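Local structure of synaptotagmin-4 (Rattus norvegicus, 1W15) at residues V21-Q26 and K134-F139; G130-E135 and R142-W147. The protein takes part in the transport of neuronal dense-core vesicles through its interaction with the kinesin KIF1A; the chain described is its C2B domain. All coordinates share one frame; numbering follows the deposited sequence.

Contact 1 (V21-Q26 and K134-F139)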
# COMPACT_ATOMS: atom_id res chain seq x y z
N VAL A 21 10.17 4.72 -2.85
CA VAL A 21 9.98 3.32 -3.24
C VAL A 21 10.00 2.47 -1.97
O VAL A 21 10.57 2.90 -0.96
CB VAL A 21 11.02 2.78 -4.26
CG1 VAL A 21 10.89 3.52 -5.64
CG2 VAL A 21 12.48 2.83 -3.69
N SER A 22 9.29 1.34 -1.98
CA SER A 22 9.31 0.44 -0.82
C SER A 22 9.63 -0.94 -1.33
O SER A 22 9.13 -1.33 -2.42
CB SER A 22 7.93 0.44 -0.12
OG SER A 22 7.94 -0.37 1.03
N LEU A 23 10.48 -1.70 -0.61
CA LEU A 23 10.84 -3.04 -1.07
C LEU A 23 10.75 -3.99 0.11
O LEU A 23 10.90 -3.53 1.25
CB LEU A 23 12.26 -3.07 -1.65
CG LEU A 23 12.50 -2.44 -3.07
CD1 LEU A 23 12.69 -0.97 -2.95
CD2 LEU A 23 13.72 -3.09 -3.75
N CYS A 24 10.46 -5.27 -0.17
CA CYS A 24 10.37 -6.32 0.86
C CYS A 24 10.93 -7.60 0.25
O CYS A 24 10.46 -8.06 -0.81
CB CYS A 24 8.91 -6.57 1.26
SG CYS A 24 8.76 -7.86 2.47
N TYR A 25 11.94 -8.20 0.90
CA TYR A 25 12.54 -9.44 0.42
C TYR A 25 11.94 -10.62 1.22
O TYR A 25 12.11 -10.72 2.44
CB TYR A 25 14.06 -9.42 0.61
CG TYR A 25 14.80 -10.70 0.23
CD1 TYR A 25 14.44 -11.41 -0.92
CD2 TYR A 25 15.88 -11.18 1.01
CE1 TYR A 25 15.12 -12.59 -1.30
CE2 TYR A 25 16.58 -12.36 0.63
CZ TYR A 25 16.18 -13.05 -0.52
OH TYR A 25 16.82 -14.20 -0.92
N GLN A 26 11.18 -11.43 0.51
CA GLN A 26 10.54 -12.64 1.05
C GLN A 26 11.64 -13.75 0.96
O GLN A 26 11.61 -14.58 0.05
CB GLN A 26 9.16 -12.92 0.29
CG GLN A 26 8.26 -11.72 -0.06
CD GLN A 26 6.74 -11.95 -0.14
OE1 GLN A 26 5.99 -10.99 -0.38
NE2 GLN A 26 6.09 -13.09 0.04
N LYS A 134 20.95 -2.68 1.68
CA LYS A 134 21.49 -3.34 2.89
C LYS A 134 20.37 -3.67 3.92
O LYS A 134 20.34 -4.76 4.54
CB LYS A 134 22.59 -2.50 3.52
CG LYS A 134 23.08 -3.13 4.84
CD LYS A 134 24.45 -2.68 5.29
CE LYS A 134 24.65 -3.03 6.79
NZ LYS A 134 24.60 -4.53 7.15
N GLU A 135 19.46 -2.72 4.09
CA GLU A 135 18.40 -2.81 5.08
C GLU A 135 17.42 -3.93 4.65
O GLU A 135 17.03 -4.77 5.49
CB GLU A 135 17.71 -1.45 5.27
CG GLU A 135 16.96 -1.32 6.59
CD GLU A 135 16.37 0.07 6.83
OE1 GLU A 135 16.85 1.04 6.22
OE2 GLU A 135 15.41 0.18 7.64
N ILE A 136 17.08 -3.94 3.35
CA ILE A 136 16.28 -4.98 2.64
C ILE A 136 16.81 -6.44 2.85
O ILE A 136 16.00 -7.43 3.10
CB ILE A 136 16.23 -4.64 1.10
CG1 ILE A 136 15.29 -3.44 0.82
CG2 ILE A 136 15.83 -5.84 0.25
CD1 ILE A 136 15.67 -2.66 -0.46
N CYS A 137 18.14 -6.56 2.77
CA CYS A 137 18.83 -7.82 3.02
C CYS A 137 18.96 -8.12 4.50
O CYS A 137 18.91 -9.28 4.92
CB CYS A 137 20.20 -7.79 2.38
SG CYS A 137 20.12 -7.63 0.59
N ASP A 138 19.13 -7.08 5.32
CA ASP A 138 19.24 -7.29 6.78
C ASP A 138 17.89 -7.62 7.44
O ASP A 138 17.87 -8.26 8.50
CB ASP A 138 19.87 -6.08 7.50
CG ASP A 138 21.37 -5.95 7.23
OD1 ASP A 138 22.03 -6.89 6.70
OD2 ASP A 138 21.96 -4.90 7.49
N PHE A 139 16.77 -7.17 6.83
CA PHE A 139 15.44 -7.35 7.40
C PHE A 139 14.48 -8.04 6.44
O PHE A 139 13.48 -7.39 5.97
CB PHE A 139 14.87 -6.01 7.84
CG PHE A 139 15.62 -5.35 9.00
CD1 PHE A 139 16.70 -4.51 8.78
CD2 PHE A 139 15.21 -5.59 10.31
CE1 PHE A 139 17.38 -3.88 9.85
CE2 PHE A 139 15.91 -5.00 11.39
CZ PHE A 139 16.97 -4.13 11.16
O HOH W 1 13.07 -7.05 3.15
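Ile136, near the end of helix 128-138, reaches strand 18-26 with both branches of its side chain, in one of its two modelled conformers. With CG1 beside its own backbone N (chi1 -74°) and CG2 anti to that N, the longer branch goes to Leu23 and the shorter to Tyr25. Its CD1 lies 3.6 Å from Leu23 CB and 3.8 Å from Leu23 CD2, the two side chains crossing obliquely. Ile136 CG2 only brushes Tyr25 CB, at 4.0 Å. Leu95, from a loop, touches both Ile136 and Tyr25 and extends this apolar cluster.

Beside the close-packed pair the backbones are bridged by a water. It accepts a hydrogen bond from Tyr25 N at 2.8 Å and has Ile136 O at 3.0 Å and Phe139 O at 2.9 Å as possible acceptors. The exposed face of the helix is different: there Lys134 NZ meets the syn lone pair of Asp138 OD2 at 2.7 Å, a salt bridge one turn long, away from the strand.

The C-terminal part of the helix is thus joined to strand 18-26 of the C2 beta-sandwich by methyl packing and a shared water, an attachment that places no side-chain charge in the interface.

Contact 2 (G130-E135 and R142-W147)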
# COMPACT_ATOMS: atom_id res chain seq x y z
N GLY A 130 22.52 1.90 -2.07
CA GLY A 130 23.29 1.06 -1.16
C GLY A 130 22.69 0.78 0.23
O GLY A 130 22.57 -0.39 0.64
N GLY A 131 22.35 1.83 0.98
CA GLY A 131 21.86 1.64 2.37
C GLY A 131 20.46 1.02 2.40
O GLY A 131 20.11 0.24 3.30
N HIS A 132 19.63 1.39 1.43
CA HIS A 132 18.28 0.86 1.35
C HIS A 132 18.36 -0.65 1.06
O HIS A 132 17.72 -1.45 1.71
CB HIS A 132 17.47 1.61 0.26
CG HIS A 132 15.98 1.36 0.33
ND1 HIS A 132 15.07 2.06 -0.44
CD2 HIS A 132 15.26 0.48 1.07
CE1 HIS A 132 13.84 1.63 -0.18
NE2 HIS A 132 13.93 0.67 0.74
N TRP A 133 19.22 -1.02 0.09
CA TRP A 133 19.43 -2.44 -0.22
C TRP A 133 19.99 -3.25 0.97
O TRP A 133 19.58 -4.38 1.21
CB TRP A 133 20.39 -2.59 -1.38
CG TRP A 133 20.31 -3.93 -2.07
CD1 TRP A 133 21.27 -4.94 -2.06
CD2 TRP A 133 19.23 -4.41 -2.87
NE1 TRP A 133 20.85 -5.98 -2.86
CE2 TRP A 133 19.60 -5.69 -3.35
CE3 TRP A 133 17.98 -3.89 -3.25
CZ2 TRP A 133 18.77 -6.45 -4.18
CZ3 TRP A 133 17.15 -4.65 -4.09
CH2 TRP A 133 17.56 -5.92 -4.54
N LYS A 134 20.95 -2.68 1.68
CA LYS A 134 21.49 -3.34 2.89
C LYS A 134 20.37 -3.67 3.92
O LYS A 134 20.34 -4.76 4.54
CB LYS A 134 22.59 -2.50 3.52
CG LYS A 134 23.08 -3.13 4.84
CD LYS A 134 24.45 -2.68 5.29
CE LYS A 134 24.65 -3.03 6.79
NZ LYS A 134 24.60 -4.53 7.15
N GLU A 135 19.46 -2.72 4.09
CA GLU A 135 18.40 -2.81 5.08
C GLU A 135 17.42 -3.93 4.65
O GLU A 135 17.03 -4.77 5.49
CB GLU A 135 17.71 -1.45 5.27
CG GLU A 135 16.96 -1.32 6.59
CD GLU A 135 16.37 0.07 6.83
OE1 GLU A 135 16.85 1.04 6.22
OE2 GLU A 135 15.41 0.18 7.64
N ARG A 142 10.36 -7.56 5.97
CA ARG A 142 9.88 -6.26 6.38
C ARG A 142 9.79 -5.35 5.13
O ARG A 142 10.64 -5.41 4.26
CB ARG A 142 10.81 -5.56 7.37
CG ARG A 142 10.89 -6.28 8.74
CD ARG A 142 9.59 -7.02 9.24
NE ARG A 142 9.91 -7.87 10.40
CZ ARG A 142 10.16 -9.19 10.38
NH1 ARG A 142 10.09 -9.89 9.27
NH2 ARG A 142 10.47 -9.83 11.50
N GLN A 143 8.67 -4.68 4.93
CA GLN A 143 8.60 -3.74 3.80
C GLN A 143 9.28 -2.50 4.31
O GLN A 143 9.01 -2.07 5.43
CB GLN A 143 7.17 -3.40 3.44
CG GLN A 143 6.70 -4.09 2.21
CD GLN A 143 6.67 -3.18 1.02
OE1 GLN A 143 7.71 -2.90 0.42
NE2 GLN A 143 5.46 -2.75 0.61
N ILE A 144 10.21 -1.96 3.53
CA ILE A 144 10.90 -0.75 3.96
C ILE A 144 10.76 0.27 2.83
O ILE A 144 10.99 -0.09 1.67
CB ILE A 144 12.39 -1.04 4.21
CG1 ILE A 144 12.59 -2.19 5.22
CG2 ILE A 144 13.14 0.25 4.65
CD1 ILE A 144 14.00 -2.85 5.09
N ALA A 145 10.40 1.50 3.19
CA ALA A 145 10.17 2.64 2.23
C ALA A 145 11.17 3.76 2.45
O ALA A 145 11.47 4.08 3.63
CB ALA A 145 8.76 3.17 2.36
N LYS A 146 11.74 4.33 1.37
CA LYS A 146 12.67 5.45 1.50
C LYS A 146 12.53 6.34 0.28
O LYS A 146 12.27 5.82 -0.82
CB LYS A 146 14.16 5.03 1.53
CG LYS A 146 14.52 4.02 2.61
CD LYS A 146 16.08 3.97 2.85
CE LYS A 146 16.41 2.97 3.99
NZ LYS A 146 15.55 3.28 5.20
N TRP A 147 12.71 7.62 0.51
CA TRP A 147 12.91 8.63 -0.56
C TRP A 147 14.35 8.60 -1.04
O TRP A 147 15.28 8.47 -0.22
CB TRP A 147 12.62 10.02 -0.01
CG TRP A 147 11.17 10.40 0.05
CD1 TRP A 147 10.37 10.54 1.19
CD2 TRP A 147 10.33 10.72 -1.07
NE1 TRP A 147 9.09 10.92 0.81
CE2 TRP A 147 9.04 11.08 -0.55
CE3 TRP A 147 10.55 10.77 -2.48
CZ2 TRP A 147 7.95 11.46 -1.39
CZ3 TRP A 147 9.50 11.17 -3.31
CH2 TRP A 147 8.19 11.49 -2.76
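Ile144 O is gripped from more than one direction: His132 NE2 donates to it at 3.2 Å, Leu23 N binds it in the sheet, and Ser22 OG adds a weak hydrogen bond. The bond from NE2 is moderately straight (154° at the hydrogen). The oxygen lies in the plane of the imidazole, but the donor stands well above the carbonyl plane, 67° out of it, away from the lone pairs. The other ring nitrogen, ND1, is hydrogen-bonded to His148 NE2, so both ring nitrogens are engaged and the rotation of the ring is fixed.

Lys146 lies over one face of this imidazole. Its CG sits almost straight above the ring centre at 3.6 Å, a CH-pi contact, and its CD is 3.6 Å from His132 CG. Beyond the ring the lysine chain turns at its last torsion (chi4 -51°), bringing NZ to Glu135 OE1 at 2.8 Å. This salt bridge meets the syn side of the carboxylate, somewhat out of its plane. The aliphatic part of the same glutamate packs on Ile144: in the Ile144 conformer described, one of two, Glu135 CG lies 3.7 Å from Ile144 CD1.

With an alanine in place of His132, the lysine chain would probably lose the surface it lies on and be freer to move, while Ile144 O and His148 would each lose a polar partner.

The axes of 130-135 and 144-147 run nearly antiparallel and approach to 9.6 Å, so residues one turn apart on the helix face alternate residues of the strand. A helix inserted between the last two strands and laid against the edge of the beta-sandwich is characteristic of synaptotagmin C2B domains.

In the fold
Both contacts are buried and both fasten helix 128-138 to one sheet, contact 1 through strand 18-26 and contact 2 through its neighbour, the edge strand 144-149. The strands are themselves joined by backbone hydrogen bonds, among them Val21 with Lys146. Toward the end of the helix, contact 1 is chiefly apolar, with water completing the backbone bridge; contact 2 relies on an imidazole, a carbonyl and an ion pair, whose charged residues are partly exposed. Trp133, between the polar residues of contact 2, turns away from strand 144-149 to pack on Leu23 and on the second sheet. In the assembly, Gln26 of a neighbouring subunit, another copy of the protein, packs against Glu135, Ile144 and Lys146.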